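Local coordinates for tungsten-containing formylmethanofuran dehydrogenase 2 subunit C (Methanothermobacter wolfeii, PDB 5T5I), which forms the C subunit of a tungsten-containing formylmethanofuran dehydrogenase, the complex that probably couples CO2 reduction to the formylation of methanofuran in methanogenesis, at residues C[21-35]-C[54-67]. Numbering follows the deposited sequence.
Sequences IKPDVFAGKSIEEIK and VSGEPADAPEDIKI
At the N-terminal end of the beta-helical subunit, two short helices, 23-26 and 31-35, close over strands 52-56 and 66-69, and Phe-26 packs against Ile-67 of the second strand. With CG anti to the carbonyl carbon (chi1 -78°), the ring is carried in between two isoleucines: Ile-67 CD1 sits over one face, 3.7 Å from the centroid in a CH-pi contact, while Ile-34 CG2 lies against the opposite face, offset toward the rim. Replacing Phe-26 with an alanine would probably open a gap between Ile-67 and Ile-34, leaving both methyl groups without the ring that separates them. Ile-34 CG2 also meets Val-54 CG1 at 3.8 Å, and Ile-31 CD1 lies 3.6 Å from Gly-56 O. On the other flank Ile-65 CD1 presses tightly on Ala-27 CA (3.5 Å), and Pro-23 CB packs 4.0 Å from Pro-62 CB. The type II turn 26-29 is pinned by a nearly straight bond from Gly-28 N to Ala-59 O (2.8 Å, 175°). One water, hydrogen-bonded to Phe-26 O and Lys-29 O, accepts from Ala-59 N and so bridges the turn to the facing chain segment. Ile-4 and Ile-37 add to the apolar cluster round Phe-26, consistent with a cap over the N-terminal end of a parallel beta-helix.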
ATOM      1  N   ILE C  21      25.722 -22.256  49.788  1.00 30.14           N
ATOM      2  CA  ILE C  21      24.384 -22.600  50.282  1.00 28.96           C
ATOM      3  C   ILE C  21      23.899 -23.777  49.437  1.00 31.97           C
ATOM      4  O   ILE C  21      23.318 -23.595  48.368  1.00 30.69           O
ATOM      5  CB  ILE C  21      23.375 -21.427  50.293  1.00 30.82           C
ATOM      6  CG1 ILE C  21      23.870 -20.332  51.258  1.00 31.59           C
ATOM      7  CG2 ILE C  21      21.966 -21.935  50.750  1.00 31.04           C
ATOM      8  CD1 ILE C  21      23.066 -19.015  51.226  1.00 36.42           C
ATOM      9  N   LYS C  22      24.203 -24.976  49.900  1.00 29.48           N
ATOM     10  CA  LYS C  22      23.772 -26.210  49.261  1.00 29.26           C
ATOM     11  C   LYS C  22      23.883 -27.391  50.227  1.00 34.57           C
ATOM     12  O   LYS C  22      24.766 -27.379  51.089  1.00 34.50           O
ATOM     13  CB  LYS C  22      24.544 -26.501  47.963  1.00 29.91           C
ATOM     14  CG  LYS C  22      26.062 -26.496  48.059  1.00 36.53           C
ATOM     15  CD  LYS C  22      26.655 -27.074  46.771  1.00 38.18           C
ATOM     16  CE  LYS C  22      28.126 -26.805  46.525  1.00 37.12           C
ATOM     17  NZ  LYS C  22      28.363 -25.541  45.778  1.00 52.90           N
ATOM     18  N   PRO C  23      23.032 -28.427  50.088  1.00 33.10           N
ATOM     19  CA  PRO C  23      23.116 -29.582  51.012  1.00 34.09           C
ATOM     20  C   PRO C  23      24.500 -30.254  51.099  1.00 38.75           C
ATOM     21  O   PRO C  23      24.878 -30.718  52.179  1.00 39.35           O
ATOM     22  CB  PRO C  23      22.044 -30.532  50.465  1.00 35.90           C
ATOM     23  CG  PRO C  23      21.057 -29.631  49.794  1.00 39.61           C
ATOM     24  CD  PRO C  23      21.908 -28.588  49.142  1.00 35.07           C
ATOM     25  N   ASP C  24      25.278 -30.252  49.989  1.00 33.50           N
ATOM     26  CA  ASP C  24      26.627 -30.843  49.944  1.00 33.59           C
ATOM     27  C   ASP C  24      27.608 -30.196  50.948  1.00 37.92           C
ATOM     28  O   ASP C  24      28.437 -30.896  51.529  1.00 38.13           O
ATOM     29  CB  ASP C  24      27.209 -30.762  48.527  1.00 34.49           C
ATOM     30  CG  ASP C  24      26.365 -31.482  47.498  1.00 43.08           C
ATOM     31  OD1 ASP C  24      25.311 -30.921  47.091  1.00 40.48           O
ATOM     32  OD2 ASP C  24      26.721 -32.624  47.137  1.00 48.45           O
ATOM     33  N   VAL C  25      27.501 -28.873  51.160  1.00 33.74           N
ATOM     34  CA  VAL C  25      28.363 -28.157  52.103  1.00 33.91           C
ATOM     35  C   VAL C  25      27.798 -28.265  53.518  1.00 38.15           C
ATOM     36  O   VAL C  25      28.571 -28.378  54.460  1.00 38.84           O
ATOM     37  CB  VAL C  25      28.559 -26.683  51.676  1.00 37.02           C
ATOM     38  CG1 VAL C  25      29.378 -25.901  52.708  1.00 37.32           C
ATOM     39  CG2 VAL C  25      29.233 -26.610  50.309  1.00 35.67           C
ATOM     40  N   PHE C  26      26.459 -28.195  53.672  1.00 34.66           N
ATOM     41  CA  PHE C  26      25.814 -28.248  54.991  1.00 34.65           C
ATOM     42  C   PHE C  26      25.960 -29.631  55.622  1.00 40.19           C
ATOM     43  O   PHE C  26      25.999 -29.727  56.847  1.00 40.95           O
ATOM     44  CB  PHE C  26      24.334 -27.823  54.900  1.00 35.68           C
ATOM     45  CG  PHE C  26      24.057 -26.333  54.793  1.00 35.85           C
ATOM     46  CD1 PHE C  26      24.935 -25.486  54.119  1.00 37.36           C
ATOM     47  CD2 PHE C  26      22.865 -25.800  55.262  1.00 37.46           C
ATOM     48  CE1 PHE C  26      24.672 -24.116  54.024  1.00 37.26           C
ATOM     49  CE2 PHE C  26      22.597 -24.435  55.149  1.00 39.37           C
ATOM     50  CZ  PHE C  26      23.499 -23.606  54.522  1.00 36.83           C
ATOM     51  N   ALA C  27      26.098 -30.698  54.796  1.00 37.99           N
ATOM     52  CA  ALA C  27      26.256 -32.074  55.297  1.00 38.84           C
ATOM     53  C   ALA C  27      27.475 -32.229  56.213  1.00 44.22           C
ATOM     54  O   ALA C  27      28.567 -31.781  55.864  1.00 43.39           O
ATOM     55  CB  ALA C  27      26.348 -33.050  54.134  1.00 39.13           C
ATOM     56  N   GLY C  28      27.248 -32.815  57.390  1.00 42.63           N
ATOM     57  CA  GLY C  28      28.282 -33.071  58.388  1.00 43.27           C
ATOM     58  C   GLY C  28      28.694 -31.886  59.244  1.00 47.86           C
ATOM     59  O   GLY C  28      29.623 -32.017  60.043  1.00 48.33           O
ATOM     60  N   LYS C  29      28.021 -30.724  59.105  1.00 43.17           N
ATOM     61  CA  LYS C  29      28.346 -29.518  59.869  1.00 41.59           C
ATOM     62  C   LYS C  29      27.282 -29.240  60.922  1.00 45.25           C
ATOM     63  O   LYS C  29      26.096 -29.434  60.672  1.00 44.55           O
ATOM     64  CB  LYS C  29      28.437 -28.296  58.937  1.00 42.39           C
ATOM     65  CG  LYS C  29      29.644 -28.294  58.019  1.00 46.05           C
ATOM     66  CD  LYS C  29      29.756 -26.964  57.267  1.00 47.61           C
ATOM     67  CE  LYS C  29      31.006 -26.838  56.418  1.00 48.22           C
ATOM     68  NZ  LYS C  29      31.153 -27.971  55.463  1.00 61.17           N
ATOM     69  N   SER C  30      27.703 -28.721  62.076  1.00 41.75           N
ATOM     70  CA  SER C  30      26.799 -28.312  63.149  1.00 41.78           C
ATOM     71  C   SER C  30      26.178 -26.966  62.758  1.00 44.78           C
ATOM     72  O   SER C  30      26.643 -26.331  61.813  1.00 42.24           O
ATOM     73  CB  SER C  30      27.577 -28.129  64.450  1.00 44.18           C
ATOM     74  OG  SER C  30      28.484 -27.045  64.328  1.00 46.63           O
ATOM     75  N   ILE C  31      25.188 -26.498  63.529  1.00 42.21           N
ATOM     76  CA  ILE C  31      24.556 -25.195  63.277  1.00 42.15           C
ATOM     77  C   ILE C  31      25.602 -24.066  63.379  1.00 46.24           C
ATOM     78  O   ILE C  31      25.622 -23.173  62.530  1.00 44.02           O
ATOM     79  CB  ILE C  31      23.339 -24.982  64.230  1.00 46.41           C
ATOM     80  CG1 ILE C  31      22.199 -25.991  63.929  1.00 47.06           C
ATOM     81  CG2 ILE C  31      22.818 -23.542  64.193  1.00 46.84           C
ATOM     82  CD1 ILE C  31      21.591 -25.941  62.491  1.00 48.93           C
ATOM     83  N   GLU C  32      26.494 -24.145  64.381  1.00 43.65           N
ATOM     84  CA  GLU C  32      27.561 -23.155  64.596  1.00 43.56           C
ATOM     85  C   GLU C  32      28.573 -23.153  63.439  1.00 46.61           C
ATOM     86  O   GLU C  32      29.024 -22.080  63.032  1.00 46.49           O
ATOM     87  CB  GLU C  32      28.255 -23.395  65.965  1.00 46.37           C
ATOM     88  CG  GLU C  32      28.482 -22.136  66.780  1.00 61.69           C
ATOM     89  CD  GLU C  32      27.263 -21.268  67.043  1.00 84.71           C
ATOM     90  OE1 GLU C  32      27.405 -20.035  66.902  1.00 73.00           O
ATOM     91  OE2 GLU C  32      26.171 -21.802  67.347  1.00 80.90           O
ATOM     92  N   GLU C  33      28.893 -24.333  62.878  1.00 42.06           N
ATOM     93  CA  GLU C  33      29.793 -24.425  61.721  1.00 40.60           C
ATOM     94  C   GLU C  33      29.125 -23.845  60.461  1.00 42.04           C
ATOM     95  O   GLU C  33      29.803 -23.203  59.662  1.00 41.59           O
ATOM     96  CB  GLU C  33      30.223 -25.879  61.461  1.00 42.10           C
ATOM     97  CG  GLU C  33      31.229 -26.410  62.466  1.00 48.96           C
ATOM     98  CD  GLU C  33      31.532 -27.882  62.276  1.00 69.61           C
ATOM     99  OE1 GLU C  33      32.694 -28.215  61.952  1.00 78.34           O
ATOM    100  OE2 GLU C  33      30.598 -28.702  62.415  1.00 61.84           O
ATOM    101  N   ILE C  34      27.799 -24.044  60.303  1.00 37.03           N
ATOM    102  CA  ILE C  34      27.045 -23.508  59.160  1.00 35.58           C
ATOM    103  C   ILE C  34      27.071 -21.964  59.178  1.00 38.42           C
ATOM    104  O   ILE C  34      27.236 -21.355  58.118  1.00 36.74           O
ATOM    105  CB  ILE C  34      25.605 -24.108  59.087  1.00 38.61           C
ATOM    106  CG1 ILE C  34      25.677 -25.616  58.715  1.00 38.93           C
ATOM    107  CG2 ILE C  34      24.718 -23.354  58.068  1.00 37.14           C
ATOM    108  CD1 ILE C  34      24.434 -26.393  58.984  1.00 40.19           C
ATOM    109  N   LYS C  35      26.971 -21.338  60.372  1.00 35.36           N
ATOM    110  CA  LYS C  35      27.043 -19.874  60.515  1.00 34.70           C
ATOM    111  C   LYS C  35      28.401 -19.322  60.051  1.00 38.56           C
ATOM    112  O   LYS C  35      28.463 -18.165  59.655  1.00 36.77           O
ATOM    113  CB  LYS C  35      26.815 -19.438  61.975  1.00 38.18           C
ATOM    114  CG  LYS C  35      25.404 -19.653  62.512  1.00 48.53           C
ATOM    115  CD  LYS C  35      25.362 -19.356  64.012  1.00 57.24           C
ATOM    116  CE  LYS C  35      23.998 -19.563  64.614  1.00 70.02           C
ATOM    117  NZ  LYS C  35      23.956 -19.121  66.037  1.00 81.11           N
ATOM    118  N   VAL C  54      20.516 -18.754  61.651  1.00 40.28           N
ATOM    119  CA  VAL C  54      20.566 -20.189  61.332  1.00 40.32           C
ATOM    120  C   VAL C  54      20.009 -21.008  62.504  1.00 46.78           C
ATOM    121  O   VAL C  54      20.381 -20.758  63.648  1.00 45.98           O
ATOM    122  CB  VAL C  54      22.005 -20.661  60.969  1.00 43.48           C
ATOM    123  CG1 VAL C  54      21.997 -22.103  60.447  1.00 42.59           C
ATOM    124  CG2 VAL C  54      22.663 -19.731  59.942  1.00 42.76           C
ATOM    125  N   SER C  55      19.143 -22.003  62.205  1.00 44.31           N
ATOM    126  CA  SER C  55      18.572 -22.930  63.184  1.00 45.40           C
ATOM    127  C   SER C  55      18.209 -24.264  62.501  1.00 49.76           C
ATOM    128  O   SER C  55      18.265 -24.367  61.271  1.00 47.82           O
ATOM    129  CB  SER C  55      17.332 -22.329  63.846  1.00 49.38           C
ATOM    130  OG  SER C  55      16.286 -22.121  62.915  1.00 57.15           O
ATOM    131  N   GLY C  56      17.844 -25.262  63.304  1.00 48.08           N
ATOM    132  CA  GLY C  56      17.426 -26.568  62.805  1.00 48.50           C
ATOM    133  C   GLY C  56      18.275 -27.729  63.262  1.00 53.66           C
ATOM    134  O   GLY C  56      18.963 -27.635  64.279  1.00 54.12           O
ATOM    135  N   GLU C  57      18.238 -28.832  62.494  1.00 50.96           N
ATOM    136  CA  GLU C  57      18.929 -30.079  62.840  1.00 51.32           C
ATOM    137  C   GLU C  57      19.979 -30.503  61.802  1.00 52.89           C
ATOM    138  O   GLU C  57      19.636 -30.723  60.644  1.00 52.32           O
ATOM    139  CB  GLU C  57      17.924 -31.239  63.078  1.00 53.77           C
ATOM    140  CG  GLU C  57      16.769 -31.338  62.084  1.00 64.83           C
ATOM    141  CD  GLU C  57      15.856 -32.541  62.246  1.00 92.87           C
ATOM    142  OE1 GLU C  57      16.290 -33.563  62.825  1.00 77.53           O
ATOM    143  OE2 GLU C  57      14.703 -32.465  61.762  1.00 94.28           O
ATOM    144  N   PRO C  58      21.245 -30.712  62.202  1.00 48.82           N
ATOM    145  CA  PRO C  58      22.243 -31.193  61.239  1.00 47.71           C
ATOM    146  C   PRO C  58      22.011 -32.627  60.746  1.00 51.64           C
ATOM    147  O   PRO C  58      21.259 -33.392  61.349  1.00 50.84           O
ATOM    148  CB  PRO C  58      23.547 -31.144  62.053  1.00 49.99           C
ATOM    149  CG  PRO C  58      23.284 -30.226  63.171  1.00 55.15           C
ATOM    150  CD  PRO C  58      21.868 -30.505  63.525  1.00 51.33           C
ATOM    151  N   ALA C  59      22.695 -32.994  59.657  1.00 47.43           N
ATOM    152  CA  ALA C  59      22.660 -34.355  59.115  1.00 47.39           C
ATOM    153  C   ALA C  59      23.980 -34.642  58.409  1.00 49.48           C
ATOM    154  O   ALA C  59      24.608 -33.721  57.877  1.00 48.22           O
ATOM    155  CB  ALA C  59      21.486 -34.533  58.164  1.00 47.63           C
ATOM    156  N   ASP C  60      24.415 -35.904  58.426  1.00 45.11           N
ATOM    157  CA  ASP C  60      25.695 -36.293  57.831  1.00 44.98           C
ATOM    158  C   ASP C  60      25.696 -36.422  56.304  1.00 48.00           C
ATOM    159  O   ASP C  60      26.760 -36.271  55.711  1.00 47.12           O
ATOM    160  CB  ASP C  60      26.201 -37.601  58.457  1.00 47.74           C
ATOM    161  CG  ASP C  60      26.614 -37.454  59.910  1.00 61.16           C
ATOM    162  OD1 ASP C  60      27.431 -36.553  60.207  1.00 62.05           O
ATOM    163  OD2 ASP C  60      26.161 -38.271  60.742  1.00 68.14           O
ATOM    164  N   ALA C  61      24.552 -36.756  55.676  1.00 44.27           N
ATOM    165  CA  ALA C  61      24.471 -36.971  54.225  1.00 43.43           C
ATOM    166  C   ALA C  61      23.657 -35.861  53.529  1.00 45.93           C
ATOM    167  O   ALA C  61      22.615 -35.464  54.050  1.00 46.34           O
ATOM    168  CB  ALA C  61      23.835 -38.327  53.961  1.00 44.33           C
ATOM    169  N   PRO C  62      24.091 -35.355  52.356  1.00 41.54           N
ATOM    170  CA  PRO C  62      23.325 -34.277  51.699  1.00 40.12           C
ATOM    171  C   PRO C  62      21.913 -34.651  51.256  1.00 42.14           C
ATOM    172  O   PRO C  62      21.052 -33.778  51.222  1.00 41.01           O
ATOM    173  CB  PRO C  62      24.209 -33.877  50.520  1.00 41.23           C
ATOM    174  CG  PRO C  62      25.076 -35.044  50.263  1.00 46.15           C
ATOM    175  CD  PRO C  62      25.305 -35.694  51.585  1.00 42.76           C
ATOM    176  N   GLU C  63      21.674 -35.937  50.927  1.00 39.04           N
ATOM    177  CA  GLU C  63      20.348 -36.425  50.522  1.00 39.71           C
ATOM    178  C   GLU C  63      19.307 -36.301  51.644  1.00 45.97           C
ATOM    179  O   GLU C  63      18.112 -36.275  51.346  1.00 46.29           O
ATOM    180  CB  GLU C  63      20.392 -37.879  49.982  1.00 41.44           C
ATOM    181  CG  GLU C  63      20.996 -38.917  50.918  1.00 49.12           C
ATOM    182  CD  GLU C  63      22.453 -39.262  50.667  1.00 71.09           C
ATOM    183  OE1 GLU C  63      22.824 -40.430  50.914  1.00 71.01           O
ATOM    184  OE2 GLU C  63      23.234 -38.364  50.277  1.00 64.55           O
ATOM    185  N   ASP C  64      19.751 -36.227  52.922  1.00 42.40           N
ATOM    186  CA  ASP C  64      18.856 -36.063  54.068  1.00 42.88           C
ATOM    187  C   ASP C  64      18.725 -34.596  54.510  1.00 45.90           C
ATOM    188  O   ASP C  64      18.093 -34.346  55.528  1.00 46.74           O
ATOM    189  CB  ASP C  64      19.342 -36.931  55.245  1.00 45.77           C
ATOM    190  CG  ASP C  64      19.457 -38.400  54.905  1.00 56.96           C
ATOM    191  OD1 ASP C  64      18.558 -38.919  54.200  1.00 58.68           O
ATOM    192  OD2 ASP C  64      20.438 -39.031  55.339  1.00 62.09           O
ATOM    193  N   ILE C  65      19.257 -33.626  53.740  1.00 40.88           N
ATOM    194  CA  ILE C  65      19.192 -32.211  54.105  1.00 39.88           C
ATOM    195  C   ILE C  65      18.204 -31.462  53.244  1.00 42.38           C
ATOM    196  O   ILE C  65      18.254 -31.546  52.014  1.00 40.90           O
ATOM    197  CB  ILE C  65      20.595 -31.555  54.063  1.00 42.39           C
ATOM    198  CG1 ILE C  65      21.417 -32.059  55.265  1.00 43.26           C
ATOM    199  CG2 ILE C  65      20.497 -30.010  54.060  1.00 42.61           C
ATOM    200  CD1 ILE C  65      22.801 -31.731  55.282  1.00 49.24           C
ATOM    201  N   LYS C  66      17.357 -30.667  53.912  1.00 39.04           N
ATOM    202  CA  LYS C  66      16.400 -29.765  53.298  1.00 37.82           C
ATOM    203  C   LYS C  66      16.710 -28.364  53.839  1.00 40.18           C
ATOM    204  O   LYS C  66      16.527 -28.119  55.033  1.00 39.29           O
ATOM    205  CB  LYS C  66      14.974 -30.179  53.661  1.00 40.57           C
ATOM    206  CG  LYS C  66      13.893 -29.377  52.957  1.00 55.13           C
ATOM    207  CD  LYS C  66      12.546 -29.573  53.657  1.00 66.13           C
ATOM    208  CE  LYS C  66      11.355 -29.309  52.772  1.00 77.63           C
ATOM    209  NZ  LYS C  66      10.485 -30.505  52.630  1.00 85.16           N
ATOM    210  N   ILE C  67      17.212 -27.459  52.981  1.00 35.42           N
ATOM    211  CA  ILE C  67      17.498 -26.083  53.379  1.00 34.97           C
ATOM    212  C   ILE C  67      16.261 -25.240  53.088  1.00 39.16           C
ATOM    213  O   ILE C  67      15.797 -25.210  51.947  1.00 38.21           O
ATOM    214  CB  ILE C  67      18.748 -25.494  52.671  1.00 37.25           C
ATOM    215  CG1 ILE C  67      19.999 -26.370  52.926  1.00 37.38           C
ATOM    216  CG2 ILE C  67      18.994 -24.041  53.154  1.00 37.19           C
ATOM    217  CD1 ILE C  67      21.256 -26.022  52.083  1.00 36.38           C
TER
HETATM  218  O   HOH W   1      24.452 -30.675  58.913  1.00 39.39           O